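Local coordinates for protein leucine aminopeptidase 2 (Saccharomyces cerevisiae, PDB 2XQ0) that removes N-terminal residues, preferentially from di- and tripeptides, as a zinc-dependent M1-family aminopeptidase and also shows low epoxide hydrolase activity in vitro, at residues Phe28-Thr33 with Val163-Thr168; Gln53-His58 with Asn109-Leu114. All coordinates share one frame; numbering follows the deposited sequence.

Contact 1: residues Phe28-Thr33 with Val163-Thr168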
loop_
_atom_site.group_PDB
_atom_site.type_symbol
_atom_site.label_atom_id
_atom_site.label_comp_id
_atom_site.label_asym_id
_atom_site.label_seq_id
_atom_site.Cartn_x
_atom_site.Cartn_y
_atom_site.Cartn_z
ATOM N N PHE A 28 0.142 -28.520 7.833
ATOM C CA PHE A 28 0.285 -28.919 6.443
ATOM C C PHE A 28 1.349 -28.094 5.749
ATOM O O PHE A 28 1.647 -26.974 6.161
ATOM C CB PHE A 28 -1.034 -28.725 5.688
ATOM C CG PHE A 28 -2.189 -29.459 6.289
ATOM C CD1 PHE A 28 -2.474 -30.757 5.908
ATOM C CD2 PHE A 28 -2.997 -28.847 7.237
ATOM C CE1 PHE A 28 -3.541 -31.437 6.462
ATOM C CE2 PHE A 28 -4.063 -29.526 7.803
ATOM C CZ PHE A 28 -4.341 -30.819 7.408
ATOM N N ALA A 29 1.921 -28.657 4.690
ATOM C CA ALA A 29 2.777 -27.901 3.795
ATOM C C ALA A 29 2.016 -27.722 2.494
ATOM O O ALA A 29 1.444 -28.679 1.979
ATOM C CB ALA A 29 4.063 -28.645 3.548
ATOM N N VAL A 30 1.991 -26.504 1.971
ATOM C CA VAL A 30 1.334 -26.259 0.695
ATOM C C VAL A 30 2.389 -26.256 -0.394
ATOM O O VAL A 30 3.170 -25.320 -0.517
ATOM C CB VAL A 30 0.534 -24.942 0.670
ATOM C CG1 VAL A 30 -0.086 -24.733 -0.707
ATOM C CG2 VAL A 30 -0.545 -24.957 1.722
ATOM N N LEU A 31 2.401 -27.326 -1.178
ATOM C CA LEU A 31 3.419 -27.533 -2.200
ATOM C C LEU A 31 3.089 -26.841 -3.515
ATOM O O LEU A 31 3.985 -26.505 -4.273
ATOM C CB LEU A 31 3.603 -29.029 -2.434
ATOM C CG LEU A 31 3.826 -29.775 -1.112
ATOM C CD1 LEU A 31 3.987 -31.259 -1.343
ATOM C CD2 LEU A 31 5.025 -29.177 -0.375
ATOM N N HIS A 32 1.801 -26.643 -3.791
ATOM C CA HIS A 32 1.377 -25.979 -5.024
ATOM C C HIS A 32 -0.103 -25.639 -4.955
ATOM O O HIS A 32 -0.882 -26.373 -4.335
ATOM C CB HIS A 32 1.641 -26.863 -6.248
ATOM C CG HIS A 32 1.354 -26.172 -7.547
ATOM N ND1 HIS A 32 2.205 -25.235 -8.091
ATOM C CD2 HIS A 32 0.295 -26.255 -8.388
ATOM C CE1 HIS A 32 1.687 -24.771 -9.215
ATOM N NE2 HIS A 32 0.527 -25.373 -9.417
ATOM N N THR A 33 -0.483 -24.534 -5.590
ATOM C CA THR A 33 -1.876 -24.078 -5.659
ATOM C C THR A 33 -2.277 -23.768 -7.094
ATOM O O THR A 33 -1.631 -22.972 -7.778
ATOM C CB THR A 33 -2.101 -22.795 -4.846
ATOM O OG1 THR A 33 -1.667 -22.997 -3.498
ATOM C CG2 THR A 33 -3.579 -22.397 -4.853
ATOM N N VAL A 163 2.093 -18.743 4.961
ATOM C CA VAL A 163 2.012 -19.800 3.953
ATOM C C VAL A 163 2.305 -19.250 2.566
ATOM O O VAL A 163 1.624 -18.337 2.124
ATOM C CB VAL A 163 0.625 -20.475 3.976
ATOM C CG1 VAL A 163 0.476 -21.492 2.836
ATOM C CG2 VAL A 163 0.408 -21.150 5.328
ATOM N N LYS A 164 3.328 -19.788 1.894
ATOM C CA LYS A 164 3.666 -19.358 0.541
ATOM C C LYS A 164 3.738 -20.579 -0.363
ATOM O O LYS A 164 4.210 -21.638 0.048
ATOM C CB LYS A 164 5.006 -18.611 0.527
ATOM C CG LYS A 164 5.108 -17.554 1.622
ATOM C CD LYS A 164 5.860 -16.323 1.144
ATOM C CE LYS A 164 7.354 -16.502 1.286
ATOM N NZ LYS A 164 8.078 -15.231 1.006
ATOM N N SER A 165 3.267 -20.417 -1.589
ATOM C CA SER A 165 3.059 -21.525 -2.513
ATOM C C SER A 165 3.267 -21.030 -3.927
ATOM O O SER A 165 2.925 -19.896 -4.227
ATOM C CB SER A 165 1.609 -21.997 -2.390
ATOM O OG SER A 165 1.287 -22.947 -3.375
ATOM N N THR A 166 3.829 -21.872 -4.796
ATOM C CA THR A 166 3.773 -21.604 -6.216
ATOM C C THR A 166 2.312 -21.668 -6.681
ATOM O O THR A 166 1.476 -22.344 -6.050
ATOM C CB THR A 166 4.627 -22.618 -6.993
ATOM O OG1 THR A 166 4.203 -23.948 -6.663
ATOM C CG2 THR A 166 6.096 -22.468 -6.600
ATOM N N PHE A 167 2.004 -20.962 -7.768
ATOM C CA PHE A 167 0.665 -20.976 -8.360
ATOM C C PHE A 167 0.689 -21.262 -9.855
ATOM O O PHE A 167 1.609 -20.870 -10.566
ATOM C CB PHE A 167 -0.043 -19.628 -8.191
ATOM C CG PHE A 167 -0.596 -19.388 -6.830
ATOM C CD1 PHE A 167 0.235 -19.002 -5.792
ATOM C CD2 PHE A 167 -1.959 -19.486 -6.593
ATOM C CE1 PHE A 167 -0.276 -18.762 -4.541
ATOM C CE2 PHE A 167 -2.485 -19.253 -5.324
ATOM C CZ PHE A 167 -1.645 -18.891 -4.299
ATOM N N THR A 168 -0.345 -21.940 -10.325
ATOM C CA THR A 168 -0.718 -21.880 -11.733
ATOM C C THR A 168 -2.142 -21.351 -11.746
ATOM O O THR A 168 -2.863 -21.504 -10.761
ATOM C CB THR A 168 -0.681 -23.265 -12.399
ATOM O OG1 THR A 168 -1.221 -24.234 -11.500
ATOM C CG2 THR A 168 0.751 -23.660 -12.745
HETATM O O HOH W 1 5.558 -24.207 -3.265
#

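Contact 2: residues Gln53-His58 with Asn109-Leu114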
loop_
_atom_site.group_PDB
_atom_site.type_symbol
_atom_site.label_atom_id
_atom_site.label_comp_id
_atom_site.label_asym_id
_atom_site.label_seq_id
_atom_site.Cartn_x
_atom_site.Cartn_y
_atom_site.Cartn_z
ATOM N N GLN A 53 -1.922 -28.996 -3.765
ATOM C CA GLN A 53 -1.133 -30.180 -3.480
ATOM C C GLN A 53 -0.618 -29.945 -2.067
ATOM O O GLN A 53 0.080 -28.959 -1.811
ATOM C CB GLN A 53 0.041 -30.320 -4.448
ATOM C CG GLN A 53 -0.321 -30.251 -5.914
ATOM C CD GLN A 53 -1.174 -31.408 -6.344
ATOM O OE1 GLN A 53 -1.082 -32.504 -5.783
ATOM N NE2 GLN A 53 -2.018 -31.180 -7.346
ATOM N N LEU A 54 -0.983 -30.829 -1.146
ATOM C CA LEU A 54 -0.647 -30.639 0.264
ATOM C C LEU A 54 0.161 -31.791 0.837
ATOM O O LEU A 54 0.154 -32.901 0.297
ATOM C CB LEU A 54 -1.916 -30.462 1.099
ATOM C CG LEU A 54 -2.866 -29.321 0.752
ATOM C CD1 LEU A 54 -4.039 -29.313 1.733
ATOM C CD2 LEU A 54 -2.125 -27.992 0.769
ATOM N N LYS A 55 0.848 -31.520 1.945
ATOM C CA LYS A 55 1.530 -32.566 2.693
ATOM C C LYS A 55 1.243 -32.425 4.182
ATOM O O LYS A 55 1.489 -31.372 4.777
ATOM C CB LYS A 55 3.037 -32.542 2.432
ATOM C CG LYS A 55 3.824 -33.635 3.154
ATOM C CD LYS A 55 5.254 -33.745 2.620
ATOM C CE LYS A 55 6.008 -32.419 2.737
ATOM N NZ LYS A 55 7.354 -32.449 2.080
ATOM N N LYS A 56 0.707 -33.488 4.776
ATOM C CA LYS A 56 0.477 -33.533 6.213
ATOM C C LYS A 56 1.819 -33.459 6.930
ATOM O O LYS A 56 2.752 -34.188 6.591
ATOM C CB LYS A 56 -0.228 -34.832 6.617
ATOM C CG LYS A 56 -1.525 -35.125 5.880
ATOM C CD LYS A 56 -2.177 -36.405 6.404
ATOM C CE LYS A 56 -3.317 -36.869 5.508
ATOM N NZ LYS A 56 -4.098 -37.967 6.145
ATOM N N LEU A 57 1.912 -32.576 7.917
ATOM C CA LEU A 57 3.103 -32.483 8.742
ATOM C C LEU A 57 2.866 -33.246 10.052
ATOM O O LEU A 57 1.735 -33.331 10.542
ATOM C CB LEU A 57 3.460 -31.018 9.007
ATOM C CG LEU A 57 3.628 -30.092 7.785
ATOM C CD1 LEU A 57 3.975 -28.683 8.228
ATOM C CD2 LEU A 57 4.688 -30.613 6.830
ATOM N N HIS A 58 3.923 -33.833 10.603
ATOM C CA HIS A 58 3.803 -34.568 11.859
ATOM C C HIS A 58 4.867 -34.108 12.848
ATOM O O HIS A 58 4.600 -33.963 14.039
ATOM C CB HIS A 58 3.908 -36.083 11.631
ATOM C CG HIS A 58 2.753 -36.674 10.880
ATOM N ND1 HIS A 58 2.860 -37.118 9.579
ATOM C CD2 HIS A 58 1.470 -36.905 11.251
ATOM C CE1 HIS A 58 1.693 -37.593 9.180
ATOM N NE2 HIS A 58 0.832 -37.474 10.174
ATOM N N ASN A 109 -2.559 -41.122 2.122
ATOM C CA ASN A 109 -1.154 -40.751 2.262
ATOM C C ASN A 109 -0.916 -39.361 2.823
ATOM O O ASN A 109 -1.827 -38.534 2.870
ATOM C CB ASN A 109 -0.437 -40.892 0.924
ATOM C CG ASN A 109 -0.539 -42.291 0.366
ATOM O OD1 ASN A 109 0.405 -43.073 0.450
ATOM N ND2 ASN A 109 -1.698 -42.623 -0.194
ATOM N N ASP A 110 0.320 -39.113 3.248
ATOM C CA ASP A 110 0.709 -37.805 3.767
ATOM C C ASP A 110 0.594 -36.739 2.689
ATOM O O ASP A 110 0.159 -35.618 2.962
ATOM C CB ASP A 110 2.132 -37.835 4.324
ATOM C CG ASP A 110 2.201 -38.428 5.718
ATOM O OD1 ASP A 110 1.182 -38.986 6.189
ATOM O OD2 ASP A 110 3.279 -38.332 6.344
ATOM N N ASN A 111 0.987 -37.099 1.466
ATOM C CA ASN A 111 0.827 -36.234 0.303
ATOM C C ASN A 111 -0.525 -36.474 -0.353
ATOM O O ASN A 111 -0.906 -37.625 -0.598
ATOM C CB ASN A 111 1.942 -36.470 -0.721
ATOM C CG ASN A 111 3.260 -35.873 -0.295
ATOM O OD1 ASN A 111 3.691 -34.849 -0.826
ATOM N ND2 ASN A 111 3.913 -36.509 0.669
ATOM N N PHE A 112 -1.253 -35.396 -0.636
ATOM C CA PHE A 112 -2.590 -35.538 -1.205
ATOM C C PHE A 112 -3.012 -34.289 -1.972
ATOM O O PHE A 112 -2.404 -33.220 -1.839
ATOM C CB PHE A 112 -3.615 -35.925 -0.125
ATOM C CG PHE A 112 -3.855 -34.850 0.926
ATOM C CD1 PHE A 112 -4.943 -33.994 0.826
ATOM C CD2 PHE A 112 -3.008 -34.718 2.018
ATOM C CE1 PHE A 112 -5.188 -33.021 1.791
ATOM C CE2 PHE A 112 -3.241 -33.741 2.993
ATOM C CZ PHE A 112 -4.335 -32.886 2.877
ATOM N N THR A 113 -4.038 -34.443 -2.800
ATOM C CA THR A 113 -4.565 -33.343 -3.582
ATOM C C THR A 113 -5.938 -32.965 -3.053
ATOM O O THR A 113 -6.779 -33.842 -2.787
ATOM C CB THR A 113 -4.669 -33.732 -5.058
ATOM O OG1 THR A 113 -3.357 -34.004 -5.565
ATOM C CG2 THR A 113 -5.293 -32.611 -5.870
ATOM N N LEU A 114 -6.149 -31.659 -2.888
ATOM C CA LEU A 114 -7.408 -31.114 -2.378
ATOM C C LEU A 114 -8.043 -30.178 -3.401
ATOM O O LEU A 114 -7.438 -29.174 -3.785
ATOM C CB LEU A 114 -7.158 -30.363 -1.076
ATOM C CG LEU A 114 -8.322 -29.496 -0.596
ATOM C CD1 LEU A 114 -9.547 -30.350 -0.323
ATOM C CD2 LEU A 114 -7.930 -28.708 0.633
HETATM O O HOH W 2 0.621 -33.927 -3.391
HETATM O O HOH W 3 6.405 -33.544 -0.447
#

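Contact 1: residues Phe28-Thr33 with Val163-Thr168
Val163 meets Val30 before the backbones have closed to pairing distance, CG1 of Val163 lying 3.8 Å from CG2 of Val30; the two branched side chains cross at about a right angle. Lys164 points away, its NZ hydrogen-bonded to Thr313 and to backbone carbonyls beyond this contact. Ser165 is small enough to sit between the chains: its OG lies 3.5 Å from CG1 of Val30 and 3.0 Å from OG1 of Thr33, and it donates to the carbonyl O of Thr166. That oxygen also accepts from Thr33 N, the two donors arriving from opposite faces of the carbonyl plane. Here strand 28-40 runs parallel to strand 165-172 in the large mixed sheet of the M1 N-terminal domain; on its other side, strand 28-40 has a classic beta bulge, Leu31 and His32 both facing Gln53 of strand 45-56. Thr166 OG1 and His32 ND1 share a hydrogen bond of 2.8 Å, near the ring plane, while a water joins Leu31 O to Thr166 N. Phe167 and Thr33 form the parallel bridge pair; their side chains run side by side, and Thr33 CB sits over the ring face, a CH-pi contact at 3.9 Å from the centroid. Thr168 N donates to Thr33 O, and its OG1 accepts from His32 NE2 at 2.9 Å. Histidine suits this place because its two ring nitrogens, with CG anti to the backbone N (chi1 -174°), can bond both hydroxyls. An alanine at His32 would probably leave the Thr166 and Thr168 hydroxyls unlinked, although Thr168 OG1 would keep its hydrogen bond to Asp34.

Contact 2: residues Gln53-His58 with Asn109-Leu114
Leu54 and Phe112 form the antiparallel hydrogen-bonded pair at the middle of this contact. Leu54 N gives an almost straight bond to Phe112 O (2.9 Å, 176° at the hydrogen), Phe112 N donates back to Leu54 O, and Lys56 N donates to Asp110 O. Between these bonds, at the non-hydrogen-bonded pair Lys55 and Asn111, CA-H...O contacts run from Asn111 CA to Leu54 O and from Lys55 CA to Asp110 O.

The apolar contacts centre on the Phe112 ring. With CG between the backbone N and carbonyl carbon (chi1 66°), the side chain leans toward strand 45-56, and Leu54 CB lies over one ring face, offset toward the rim, 4.1 Å from the centroid. Leu54 CD1 adds a contact of 3.8 Å to Phe112 CZ and also packs on Leu114 CD2. Lysine suits the margin of this patch: CG of Lys56 comes within 3.6 Å of Phe112 CE2, while the extended chain carries NZ onward to a weak hydrogen bond with Ser107 O.

Polar side chains meet on the face bearing Gln53, Lys55, Asn111 and Thr113. Gln53 bends at chi2, and its amide OE1 suits the threonine hydroxyl as acceptor to donor, taking a bond from Thr113 OG1 at 2.7 Å. Flexible lysine and polar asparagine suit a partly exposed face: Lys55 and Asn111 lie side by side, and a water links Lys55 NZ to Asn111 OD1.

In the large sheet of the N-terminal domain, strand 45-56 is flanked by strands 28-40 and 111-120; beyond the latter comes strand 74-81, whose Ile81 touches both Phe112 and Leu114.

From the N terminus, the chain first lays down strand 28-40, then turns back antiparallel as strand 45-56. It next builds strands farther out in the sheet before strand 111-120 returns beside strand 45-56, closing the shorter loop at contact 2. Only at strand 165-172 does the chain come back to the other edge of strand 28-40, where contact 1 closes a longer loop that encloses the first, so the two nest without crossing. Strands 28-40 and 45-56 are neighbours: Ala29 N lies 2.8 Å from Lys55 O, a probable hydrogen bond, and Val30 packs on Leu54. Four adjacent strands of the N-terminal domain are thus joined, 111-120, 45-56, 28-40 and 165-172 in that order.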